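Local coordinates for protein malate dehydrogenase (PDB 4BGV) that probably catalyses the reversible NAD-dependent oxidation of malate to oxaloacetate, a step of the tricarboxylic acid cycle, at residues A[80-85]-A[121-126]; A[149-154]-A[251-256]; A[155-160]-A[208-213]; A[255-260]-A[276-281]. All coordinates share one frame; numbering follows the deposited sequence.

Interaction 1: residues A[80-85]-A[121-126]; sequences VVTAGL and VVVTNP
Val80 pairs with Val121 in parallel register, and its CG1 methyl reaches Val123 CG2 at 3.9 Å. This methyl is anti to the backbone N (chi1 -177°), and the two side chains meet at a slant. Val80 CA also lies 3.3 Å from Val121 O, a CA-H...O contact. Val81 is held through both ends of its backbone. Its N-H bonds to Val121 O at 2.9 Å. Its carbonyl O accepts Val123 N at 2.9 Å, in the carbonyl plane, and a weak bond from Thr124 N at 3.4 Å. Val81 O thus accepts from two successive N-H groups where the chain leaves strand 119-122. Thr82 lays its CG2 methyl alongside Val123 CG2, 4.1 Å away, with both side chains pointing the same way. Its hydroxyl bonds instead to Ile8 O, close to the glycine-rich NAD loop. Ala83 O receives the hydroxyl of Thr124, but the modelled OG1 to O separation of 2.4 Å is very short and its exact value is doubtful. Gly84 CA then passes 4.2 Å from Thr124 CG2, at phi 132°, where a side chain would press on the preceding carbonyl O and on that methyl. Val123 to Asn125 probably contact NAD, and Asn125 probably the substrate too, as in related enzymes of this Rossmann-fold family. A cis peptide precedes Pro126, the N-cap of helix 127-138. The two strands belong to the beta-alpha-beta unit that crosses over through helix 93-114. Val81 and Thr124 pack on Met104 of that helix. Val122 meets helix 127-138, while Val80, Val121 and Val123 rest on helix 232-246.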
loop_
_atom_site.group_PDB
_atom_site.type_symbol
_atom_site.label_atom_id
_atom_site.label_comp_id
_atom_site.label_asym_id
_atom_site.label_seq_id
_atom_site.Cartn_x
_atom_site.Cartn_y
_atom_site.Cartn_z
ATOM N N VAL A 80 15.968 4.879 -16.931
ATOM C CA VAL A 80 16.811 5.092 -15.767
ATOM C C VAL A 80 18.210 4.579 -16.105
ATOM O O VAL A 80 18.384 3.396 -16.419
ATOM C CB VAL A 80 16.268 4.299 -14.549
ATOM C CG1 VAL A 80 17.116 4.578 -13.318
ATOM C CG2 VAL A 80 14.806 4.655 -14.288
ATOM N N VAL A 81 19.205 5.458 -16.045
ATOM C CA VAL A 81 20.568 5.068 -16.388
ATOM C C VAL A 81 21.391 4.752 -15.134
ATOM O O VAL A 81 21.754 5.657 -14.378
ATOM C CB VAL A 81 21.261 6.166 -17.232
ATOM C CG1 VAL A 81 22.692 5.748 -17.624
ATOM C CG2 VAL A 81 20.436 6.467 -18.483
ATOM N N THR A 82 21.689 3.471 -14.915
ATOM C CA THR A 82 22.490 3.066 -13.760
ATOM C C THR A 82 23.736 2.324 -14.210
ATOM O O THR A 82 24.386 1.666 -13.414
ATOM C CB THR A 82 21.727 2.123 -12.806
ATOM O OG1 THR A 82 21.655 0.808 -13.377
ATOM C CG2 THR A 82 20.326 2.624 -12.552
ATOM N N ALA A 83 24.058 2.433 -15.490
ATOM C CA ALA A 83 25.226 1.771 -16.039
ATOM C C ALA A 83 26.451 2.572 -15.612
ATOM O O ALA A 83 26.355 3.761 -15.344
ATOM C CB ALA A 83 25.124 1.704 -17.555
ATOM N N GLY A 84 27.600 1.930 -15.534
ATOM C CA GLY A 84 28.785 2.643 -15.110
ATOM C C GLY A 84 29.543 1.877 -14.055
ATOM O O GLY A 84 29.034 0.909 -13.491
ATOM N N LEU A 85 30.757 2.330 -13.774
ATOM C CA LEU A 85 31.690 1.556 -12.974
ATOM C C LEU A 85 32.045 2.256 -11.666
ATOM O O LEU A 85 31.677 3.414 -11.444
ATOM C CB LEU A 85 32.955 1.293 -13.799
ATOM C CG LEU A 85 33.854 0.113 -13.431
ATOM C CD1 LEU A 85 33.009 -1.098 -13.070
ATOM C CD2 LEU A 85 34.801 -0.216 -14.581
ATOM N N VAL A 121 16.239 9.588 -16.258
ATOM C CA VAL A 121 16.711 9.765 -14.879
ATOM C C VAL A 121 18.094 9.137 -14.780
ATOM O O VAL A 121 18.246 7.912 -14.870
ATOM C CB VAL A 121 15.756 9.114 -13.847
ATOM C CG1 VAL A 121 16.379 9.140 -12.447
ATOM C CG2 VAL A 121 14.395 9.849 -13.844
ATOM N N VAL A 122 19.107 9.986 -14.611
ATOM C CA VAL A 122 20.495 9.530 -14.616
ATOM C C VAL A 122 20.983 9.324 -13.188
ATOM O O VAL A 122 20.852 10.215 -12.359
ATOM C CB VAL A 122 21.410 10.545 -15.349
ATOM C CG1 VAL A 122 22.843 10.027 -15.427
ATOM C CG2 VAL A 122 20.872 10.809 -16.746
ATOM N N VAL A 123 21.546 8.144 -12.918
ATOM C CA VAL A 123 21.937 7.742 -11.567
ATOM C C VAL A 123 23.452 7.661 -11.393
ATOM O O VAL A 123 23.980 7.956 -10.325
ATOM C CB VAL A 123 21.348 6.361 -11.232
ATOM C CG1 VAL A 123 21.906 5.806 -9.897
ATOM C CG2 VAL A 123 19.811 6.422 -11.232
ATOM N N THR A 124 24.136 7.231 -12.442
ATOM C CA THR A 124 25.596 7.109 -12.436
ATOM C C THR A 124 26.287 8.347 -11.824
ATOM O O THR A 124 26.049 9.476 -12.252
ATOM C CB THR A 124 26.099 6.869 -13.880
ATOM O OG1 THR A 124 25.336 5.812 -14.491
ATOM C CG2 THR A 124 27.579 6.493 -13.892
ATOM N N ASN A 125 27.123 8.135 -10.812
ATOM C CA ASN A 125 27.738 9.239 -10.059
ATOM C C ASN A 125 29.050 9.750 -10.690
ATOM O O ASN A 125 29.833 8.964 -11.211
ATOM C CB ASN A 125 27.952 8.808 -8.596
ATOM C CG ASN A 125 28.683 9.856 -7.760
ATOM O OD1 ASN A 125 28.075 10.796 -7.240
ATOM N ND2 ASN A 125 29.995 9.683 -7.607
ATOM N N PRO A 126 29.281 11.078 -10.673
ATOM C CA PRO A 126 28.380 12.132 -10.196
ATOM C C PRO A 126 27.299 12.416 -11.228
ATOM O O PRO A 126 27.600 12.700 -12.389
ATOM C CB PRO A 126 29.303 13.338 -10.051
ATOM C CG PRO A 126 30.351 13.119 -11.098
ATOM C CD PRO A 126 30.560 11.627 -11.159
#

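Interaction 2: residues A[149-154]-A[251-256]; sequences GGSLDS and RVIPCA
Ser151 and Ile253 make an apolar contact: Ser151 CB sits 3.8 Å from the CG2 methyl of Ile253. Ile253 CG1 lies anti to the carbonyl carbon (chi1 -59°), which leaves CG2 anti to the backbone N and turned onto the helix. Pro254 adds its CB, 4.0 Å from Gly150 CA. With no side chain on Gly150, the proline ring and the first helical turn come close. A water carries the polar part. It accepts from Gly149 N and from Ser151 N, each at 2.9 Å, and donates to Pro254 O at 2.8 Å. It thus joins the start of helix 150-165, with Gly149 as N-cap, to strand 251-259 of the antiparallel sheet of the lactate/malate dehydrogenase C-terminal domain. The axes of helix 150-154 and strand 251-256 run at 112° to each other, N to C. Within the helix, Gly150 O accepts two bonds from Ser154, and the hydroxyl and the N-H come from opposite faces of its plane. The OG bond measures 2.8 Å. The polar end of Ser151 bonds to Ser237 O of helix 232-246. Asp153 OD2 bonds to ND1 of His180, the probable proton acceptor. Arg251 forms a salt bridge to Asp171 of a second subunit.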
loop_
_atom_site.group_PDB
_atom_site.type_symbol
_atom_site.label_atom_id
_atom_site.label_comp_id
_atom_site.label_asym_id
_atom_site.label_seq_id
_atom_site.Cartn_x
_atom_site.Cartn_y
_atom_site.Cartn_z
ATOM N N GLY A 149 20.327 13.048 -6.938
ATOM C CA GLY A 149 21.242 13.686 -6.018
ATOM C C GLY A 149 20.531 13.902 -4.707
ATOM O O GLY A 149 20.628 13.077 -3.789
ATOM N N GLY A 150 19.790 15.001 -4.640
ATOM C CA GLY A 150 19.108 15.407 -3.422
ATOM C C GLY A 150 18.106 14.398 -2.876
ATOM O O GLY A 150 17.863 14.371 -1.674
ATOM N N SER A 151 17.496 13.584 -3.735
ATOM C CA SER A 151 16.512 12.626 -3.246
ATOM C C SER A 151 17.172 11.684 -2.246
ATOM O O SER A 151 16.584 11.322 -1.220
ATOM C CB SER A 151 15.884 11.818 -4.398
ATOM O OG SER A 151 14.841 10.989 -3.890
ATOM N N LEU A 152 18.410 11.304 -2.548
ATOM C CA LEU A 152 19.161 10.373 -1.711
ATOM C C LEU A 152 19.796 11.067 -0.502
ATOM O O LEU A 152 19.706 10.573 0.618
ATOM C CB LEU A 152 20.232 9.659 -2.528
ATOM C CG LEU A 152 21.171 8.720 -1.756
ATOM C CD1 LEU A 152 20.384 7.620 -1.029
ATOM C CD2 LEU A 152 22.201 8.113 -2.710
ATOM N N ASP A 153 20.436 12.211 -0.716
ATOM C CA ASP A 153 21.035 12.905 0.418
ATOM C C ASP A 153 19.964 13.289 1.429
ATOM O O ASP A 153 20.192 13.209 2.634
ATOM C CB ASP A 153 21.827 14.142 -0.020
ATOM C CG ASP A 153 23.052 13.778 -0.828
ATOM O OD1 ASP A 153 23.683 12.740 -0.505
ATOM O OD2 ASP A 153 23.385 14.524 -1.778
ATOM N N SER A 154 18.797 13.696 0.934
ATOM C CA SER A 154 17.747 14.144 1.846
ATOM C C SER A 154 17.168 12.980 2.630
ATOM O O SER A 154 16.834 13.141 3.806
ATOM C CB SER A 154 16.638 14.937 1.137
ATOM O OG SER A 154 15.882 14.107 0.288
ATOM N N ARG A 251 6.079 16.189 -7.690
ATOM C CA ARG A 251 6.939 16.203 -6.508
ATOM C C ARG A 251 7.911 17.368 -6.637
ATOM O O ARG A 251 8.326 17.724 -7.752
ATOM C CB ARG A 251 7.769 14.911 -6.409
ATOM C CG ARG A 251 6.965 13.611 -6.230
ATOM C CD ARG A 251 6.167 13.580 -4.920
ATOM N NE ARG A 251 6.950 14.013 -3.767
ATOM C CZ ARG A 251 7.694 13.207 -3.015
ATOM N NH1 ARG A 251 7.784 11.910 -3.302
ATOM N NH2 ARG A 251 8.371 13.711 -1.984
ATOM N N VAL A 252 8.305 17.922 -5.498
ATOM C CA VAL A 252 9.335 18.950 -5.454
ATOM C C VAL A 252 10.508 18.391 -4.666
ATOM O O VAL A 252 10.464 18.282 -3.435
ATOM C CB VAL A 252 8.825 20.265 -4.823
ATOM C CG1 VAL A 252 9.965 21.289 -4.718
ATOM C CG2 VAL A 252 7.676 20.828 -5.654
ATOM N N ILE A 253 11.540 18.018 -5.405
ATOM C CA ILE A 253 12.719 17.331 -4.872
ATOM C C ILE A 253 13.962 17.917 -5.555
ATOM O O ILE A 253 13.942 18.191 -6.765
ATOM C CB ILE A 253 12.656 15.814 -5.186
ATOM C CG1 ILE A 253 11.397 15.174 -4.585
ATOM C CG2 ILE A 253 13.910 15.073 -4.680
ATOM C CD1 ILE A 253 11.161 13.740 -5.104
ATOM N N PRO A 254 15.045 18.125 -4.792
ATOM C CA PRO A 254 16.281 18.582 -5.438
ATOM C C PRO A 254 16.869 17.495 -6.325
ATOM O O PRO A 254 17.069 16.368 -5.872
ATOM C CB PRO A 254 17.231 18.855 -4.258
ATOM C CG PRO A 254 16.360 18.892 -3.052
ATOM C CD PRO A 254 15.192 18.001 -3.335
ATOM N N CYS A 255 17.128 17.835 -7.581
ATOM C CA CYS A 255 17.731 16.899 -8.534
ATOM C C CYS A 255 18.707 17.678 -9.389
ATOM O O CYS A 255 18.606 18.894 -9.494
ATOM C CB CYS A 255 16.667 16.311 -9.466
ATOM S SG CYS A 255 15.277 15.526 -8.628
ATOM N N ALA A 256 19.625 16.975 -10.039
ATOM C CA ALA A 256 20.510 17.636 -10.991
ATOM C C ALA A 256 19.670 18.051 -12.196
ATOM O O ALA A 256 18.999 17.225 -12.827
ATOM C CB ALA A 256 21.636 16.713 -11.403
HETATM O O HOH W 1 17.563 13.719 -6.589
#

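Interaction 3: residues A[155-160]-A[208-213]; sequences TRFRTF and DEIVKR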
loop_
_atom_site.group_PDB
_atom_site.type_symbol
_atom_site.label_atom_id
_atom_site.label_comp_id
_atom_site.label_asym_id
_atom_site.label_seq_id
_atom_site.Cartn_x
_atom_site.Cartn_y
_atom_site.Cartn_z
ATOM N N THR A 155 17.055 11.803 2.018
ATOM C CA THR A 155 16.522 10.661 2.751
ATOM C C THR A 155 17.465 10.256 3.873
ATOM O O THR A 155 17.038 9.904 4.953
ATOM C CB THR A 155 16.277 9.446 1.854
ATOM O OG1 THR A 155 16.061 9.878 0.509
ATOM C CG2 THR A 155 15.063 8.703 2.347
ATOM N N ARG A 156 18.774 10.326 3.610
ATOM C CA ARG A 156 19.752 10.004 4.659
ATOM C C ARG A 156 19.677 11.034 5.790
ATOM O O ARG A 156 19.580 10.678 6.963
ATOM C CB ARG A 156 21.180 9.921 4.092
ATOM C CG ARG A 156 21.378 8.756 3.110
ATOM C CD ARG A 156 22.860 8.379 3.005
ATOM N NE ARG A 156 23.066 7.167 2.208
ATOM C CZ ARG A 156 23.661 7.142 1.017
ATOM N NH1 ARG A 156 24.138 8.266 0.478
ATOM N NH2 ARG A 156 23.786 5.986 0.364
ATOM N N PHE A 157 19.698 12.310 5.418
ATOM C CA PHE A 157 19.671 13.430 6.370
ATOM C C PHE A 157 18.408 13.288 7.252
ATOM O O PHE A 157 18.461 13.431 8.470
ATOM C CB PHE A 157 19.658 14.734 5.541
ATOM C CG PHE A 157 20.034 15.998 6.295
ATOM C CD1 PHE A 157 20.166 16.029 7.670
ATOM C CD2 PHE A 157 20.255 17.175 5.584
ATOM C CE1 PHE A 157 20.502 17.209 8.331
ATOM C CE2 PHE A 157 20.593 18.373 6.247
ATOM C CZ PHE A 157 20.725 18.380 7.616
ATOM N N ARG A 158 17.274 12.978 6.636
ATOM C CA ARG A 158 16.029 12.798 7.392
ATOM C C ARG A 158 16.084 11.603 8.356
ATOM O O ARG A 158 15.554 11.658 9.468
ATOM C CB ARG A 158 14.840 12.610 6.446
ATOM C CG ARG A 158 14.452 13.871 5.678
ATOM C CD ARG A 158 13.431 13.516 4.570
ATOM N NE ARG A 158 12.136 13.126 5.119
ATOM C CZ ARG A 158 11.145 12.614 4.394
ATOM N NH1 ARG A 158 11.322 12.427 3.092
ATOM N NH2 ARG A 158 9.986 12.286 4.969
ATOM N N THR A 159 16.689 10.511 7.908
ATOM C CA THR A 159 16.825 9.331 8.767
ATOM C C THR A 159 17.598 9.696 10.040
ATOM O O THR A 159 17.168 9.374 11.150
ATOM C CB THR A 159 17.557 8.192 8.036
ATOM O OG1 THR A 159 16.814 7.825 6.863
ATOM C CG2 THR A 159 17.723 6.977 8.948
ATOM N N PHE A 160 18.723 10.396 9.869
ATOM C CA PHE A 160 19.599 10.750 10.985
ATOM C C PHE A 160 18.905 11.708 11.962
ATOM O O PHE A 160 19.006 11.554 13.198
ATOM C CB PHE A 160 20.909 11.372 10.476
ATOM C CG PHE A 160 21.656 10.518 9.465
ATOM C CD1 PHE A 160 21.595 9.129 9.508
ATOM C CD2 PHE A 160 22.436 11.119 8.480
ATOM C CE1 PHE A 160 22.295 8.348 8.574
ATOM C CE2 PHE A 160 23.133 10.351 7.539
ATOM C CZ PHE A 160 23.062 8.960 7.588
ATOM N N ASP A 208 25.681 19.831 13.032
ATOM C CA ASP A 208 26.884 19.732 12.214
ATOM C C ASP A 208 27.328 18.276 12.047
ATOM O O ASP A 208 27.786 17.882 10.973
ATOM C CB ASP A 208 28.018 20.587 12.790
ATOM C CG ASP A 208 27.743 22.072 12.653
ATOM O OD1 ASP A 208 26.818 22.435 11.895
ATOM O OD2 ASP A 208 28.454 22.875 13.286
ATOM N N GLU A 209 27.201 17.481 13.107
ATOM C CA GLU A 209 27.550 16.062 13.051
ATOM C C GLU A 209 26.693 15.329 12.030
ATOM O O GLU A 209 27.179 14.493 11.263
ATOM C CB GLU A 209 27.362 15.407 14.423
ATOM C CG GLU A 209 28.323 15.887 15.494
ATOM C CD GLU A 209 28.057 15.241 16.848
ATOM O OE1 GLU A 209 27.095 14.453 16.957
ATOM O OE2 GLU A 209 28.808 15.513 17.807
ATOM N N ILE A 210 25.408 15.647 12.035
ATOM C CA ILE A 210 24.452 14.996 11.153
ATOM C C ILE A 210 24.656 15.438 9.696
ATOM O O ILE A 210 24.549 14.629 8.772
ATOM C CB ILE A 210 23.021 15.241 11.648
ATOM C CG1 ILE A 210 22.798 14.455 12.949
ATOM C CG2 ILE A 210 21.989 14.847 10.575
ATOM C CD1 ILE A 210 21.430 14.665 13.594
ATOM N N VAL A 211 24.986 16.715 9.509
ATOM C CA VAL A 211 25.322 17.225 8.191
ATOM C C VAL A 211 26.541 16.501 7.607
ATOM O O VAL A 211 26.536 16.080 6.452
ATOM C CB VAL A 211 25.527 18.739 8.234
ATOM C CG1 VAL A 211 26.188 19.236 6.959
ATOM C CG2 VAL A 211 24.164 19.429 8.469
ATOM N N LYS A 212 27.584 16.335 8.416
ATOM C CA LYS A 212 28.780 15.649 7.952
ATOM C C LYS A 212 28.506 14.174 7.618
ATOM O O LYS A 212 28.976 13.668 6.595
ATOM C CB LYS A 212 29.913 15.797 8.974
ATOM C CG LYS A 212 31.257 15.279 8.498
ATOM C CD LYS A 212 32.369 15.611 9.487
ATOM C CE LYS A 212 32.868 17.034 9.308
ATOM N NZ LYS A 212 34.176 17.236 9.998
ATOM N N ARG A 213 27.744 13.481 8.469
ATOM C CA ARG A 213 27.371 12.092 8.166
ATOM C C ARG A 213 26.619 12.005 6.861
ATOM O O ARG A 213 26.792 11.047 6.112
ATOM C CB ARG A 213 26.528 11.470 9.280
ATOM C CG ARG A 213 26.294 9.964 9.133
ATOM C CD ARG A 213 25.470 9.428 10.294
ATOM N NE ARG A 213 25.208 7.997 10.153
ATOM C CZ ARG A 213 24.396 7.305 10.945
ATOM N NH1 ARG A 213 23.744 7.916 11.946
ATOM N NH2 ARG A 213 24.221 6.005 10.728
#
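Phe160 CG lies anti to its carbonyl carbon (chi1 -54°), and Arg213 is extended from CG to NE with CG anti to its backbone N (chi1 -171°); together these lay the guanidinium flat on the ring. The centres are 4.0 Å apart and the planes differ by 11°. Arg213 CD stands over the ring, 3.6 Å from its centroid, in a CH-pi contact. Phe160 CE1 lies 3.3 Å from Arg213 NE, over the face of the guanidinium. The opposite face of the ring carries Arg156 O, offset toward the rim. A salt bridge from Arg213 NH2 to Glu220 helps fix the guanidinium. The contact joins helix 150-165 to helix 204-215 in the C-terminal domain of the LDH/MDH fold. The axes of segments 155-160 and 208-213 approach to 9.4 Å and run in roughly opposite directions. The rest of the contact is apolar. Ile210 CG2 fits between the two phenylalanines, 3.6 Å from Phe160 CB and equally 3.6 Å from Phe157 CE1. Val211 CG2 touches Phe157 CZ at 3.7 Å, the two side chains lying side by side. Phe157 also rests on strands 172-178 and 184-193. Arg156, a probable substrate-binding residue, forms a salt bridge with Glu48 of a third subunit.

Interaction 4: residues A[255-260]-A[276-281]; sequences CAAYIT and VPIKIG
Cys255 and Val276 meet through two flat groups, their peptide carbonyls, and each takes the other residue's N-H from above its plane. Cys255 N to Val276 O and Val276 N to Cys255 O both measure 3.0 Å. Both donors stand well out of the carbonyl planes, 36° in the first bond, and so not on a lone pair. This is an antiparallel hydrogen-bonded pair of the C-terminal domain sheet, between strands 251-259 and 272-281. From this pair the two segments run off in different directions, their axes at 81°, while the strands stay paired through Ile253 with Ile278 and Ala257 with Ile274. Beyond it the contact is apolar. Ile278 holds CG1 in the crowded position between its backbone N and carbonyl carbon (chi1 59°). From there CD1 reaches Cys255 CB at 3.6 Å, while CG2 meets Ala257 CB at 3.8 Å. Val276 and Ile259 reach toward each other tip to tip, with CG2 of the valine 3.8 Å from CD1 of the isoleucine. The third strand, 284-288, adds Val285 and Ile288 beside Ile278. Helix 232-246 lies against Cys255 through Met241 and against Ile280 through Ile245. Elsewhere on strand 272-281, Lys279 NZ bonds to the carbonyls of Leu165 and Asn166 of a second subunit, and Pro277 packs on its Ile196. Across the strands, Cys255 SG touches the CD1 methyl of Ile280 at 3.7 Å.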
loop_
_atom_site.group_PDB
_atom_site.type_symbol
_atom_site.label_atom_id
_atom_site.label_comp_id
_atom_site.label_asym_id
_atom_site.label_seq_id
_atom_site.Cartn_x
_atom_site.Cartn_y
_atom_site.Cartn_z
ATOM N N CYS A 255 17.128 17.835 -7.581
ATOM C CA CYS A 255 17.731 16.899 -8.534
ATOM C C CYS A 255 18.707 17.678 -9.389
ATOM O O CYS A 255 18.606 18.894 -9.494
ATOM C CB CYS A 255 16.667 16.311 -9.466
ATOM S SG CYS A 255 15.277 15.526 -8.628
ATOM N N ALA A 256 19.625 16.975 -10.039
ATOM C CA ALA A 256 20.510 17.636 -10.991
ATOM C C ALA A 256 19.670 18.051 -12.196
ATOM O O ALA A 256 18.999 17.225 -12.827
ATOM C CB ALA A 256 21.636 16.713 -11.403
ATOM N N ALA A 257 19.670 19.338 -12.498
ATOM C CA ALA A 257 18.854 19.827 -13.602
ATOM C C ALA A 257 19.605 20.877 -14.396
ATOM O O ALA A 257 20.506 21.533 -13.872
ATOM C CB ALA A 257 17.527 20.392 -13.090
ATOM N N TYR A 258 19.204 21.048 -15.653
ATOM C CA TYR A 258 19.867 21.965 -16.563
ATOM C C TYR A 258 19.490 23.408 -16.252
ATOM O O TYR A 258 18.311 23.750 -16.248
ATOM C CB TYR A 258 19.439 21.623 -17.986
ATOM C CG TYR A 258 20.261 22.258 -19.074
ATOM C CD1 TYR A 258 21.601 21.924 -19.242
ATOM C CD2 TYR A 258 19.695 23.163 -19.961
ATOM C CE1 TYR A 258 22.356 22.483 -20.261
ATOM C CE2 TYR A 258 20.441 23.710 -20.991
ATOM C CZ TYR A 258 21.769 23.379 -21.123
ATOM O OH TYR A 258 22.514 23.938 -22.131
ATOM N N ILE A 259 20.496 24.244 -16.003
ATOM C CA ILE A 259 20.292 25.641 -15.601
ATOM C C ILE A 259 20.542 26.583 -16.780
ATOM O O ILE A 259 21.630 26.566 -17.368
ATOM C CB ILE A 259 21.271 26.024 -14.458
ATOM C CG1 ILE A 259 21.253 24.956 -13.362
ATOM C CG2 ILE A 259 20.950 27.430 -13.903
ATOM C CD1 ILE A 259 19.904 24.834 -12.611
ATOM N N THR A 260 19.532 27.377 -17.142
ATOM C CA THR A 260 19.653 28.355 -18.225
ATOM C C THR A 260 18.806 29.577 -17.962
ATOM O O THR A 260 18.031 29.610 -17.015
ATOM C CB THR A 260 19.145 27.828 -19.573
ATOM O OG1 THR A 260 17.798 27.354 -19.435
ATOM C CG2 THR A 260 20.019 26.744 -20.083
ATOM N N VAL A 276 19.345 21.335 -7.891
ATOM C CA VAL A 276 18.489 22.443 -7.463
ATOM C C VAL A 276 17.073 21.905 -7.229
ATOM O O VAL A 276 16.724 20.838 -7.750
ATOM C CB VAL A 276 18.460 23.597 -8.514
ATOM C CG1 VAL A 276 19.861 24.212 -8.728
ATOM C CG2 VAL A 276 17.882 23.107 -9.833
ATOM N N PRO A 277 16.247 22.630 -6.450
ATOM C CA PRO A 277 14.878 22.134 -6.242
ATOM C C PRO A 277 14.047 22.223 -7.510
ATOM O O PRO A 277 13.960 23.298 -8.121
ATOM C CB PRO A 277 14.292 23.096 -5.191
ATOM C CG PRO A 277 15.396 23.958 -4.736
ATOM C CD PRO A 277 16.489 23.909 -5.759
ATOM N N ILE A 278 13.442 21.108 -7.915
ATOM C CA ILE A 278 12.636 21.111 -9.129
ATOM C C ILE A 278 11.253 20.492 -8.899
ATOM O O ILE A 278 11.086 19.650 -8.016
ATOM C CB ILE A 278 13.337 20.367 -10.294
ATOM C CG1 ILE A 278 13.629 18.906 -9.924
ATOM C CG2 ILE A 278 14.606 21.118 -10.744
ATOM C CD1 ILE A 278 14.006 18.053 -11.130
ATOM N N LYS A 279 10.266 20.935 -9.683
ATOM C CA LYS A 279 8.973 20.254 -9.756
ATOM C C LYS A 279 9.072 19.205 -10.867
ATOM O O LYS A 279 9.397 19.537 -12.003
ATOM C CB LYS A 279 7.839 21.244 -10.077
ATOM C CG LYS A 279 6.450 20.582 -10.065
ATOM C CD LYS A 279 5.354 21.453 -10.704
ATOM C CE LYS A 279 5.273 22.816 -10.059
ATOM N NZ LYS A 279 4.040 23.572 -10.481
ATOM N N ILE A 280 8.812 17.944 -10.532
ATOM C CA ILE A 280 8.974 16.834 -11.470
ATOM C C ILE A 280 7.619 16.368 -11.981
ATOM O O ILE A 280 6.779 15.921 -11.203
ATOM C CB ILE A 280 9.664 15.640 -10.796
ATOM C CG1 ILE A 280 10.982 16.074 -10.156
ATOM C CG2 ILE A 280 9.904 14.508 -11.823
ATOM C CD1 ILE A 280 11.640 14.984 -9.341
ATOM N N GLY A 281 7.400 16.480 -13.283
ATOM C CA GLY A 281 6.122 16.088 -13.852
ATOM C C GLY A 281 6.271 15.285 -15.123
ATOM O O GLY A 281 7.386 14.860 -15.466
#

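How the interactions relate
Interaction 1 belongs to the NAD-binding domain, and the other three to the C-terminal domain. Interactions 2, 3 and 4 are buried. Interaction 1 is partly buried, although its centre lies nearest the chain centre, about 7 Å away, against about 18 Å for the centre of interaction 3. Interactions 2 and 4 share Cys255 and Ala256 on strand 251-259. Their segments also touch directly, with probable backbone bonds from Ile280 N to Arg251 O and from Ile253 N to Ile278 O. Interactions 2 and 3 use successive parts of helix 150-165. Backbone bonds join strands in 1 and 4, a water bridges helix and strand in 2, and side-chain packing with a guanidinium-ring stack joins the helices in 3, with no hydrogen bond across.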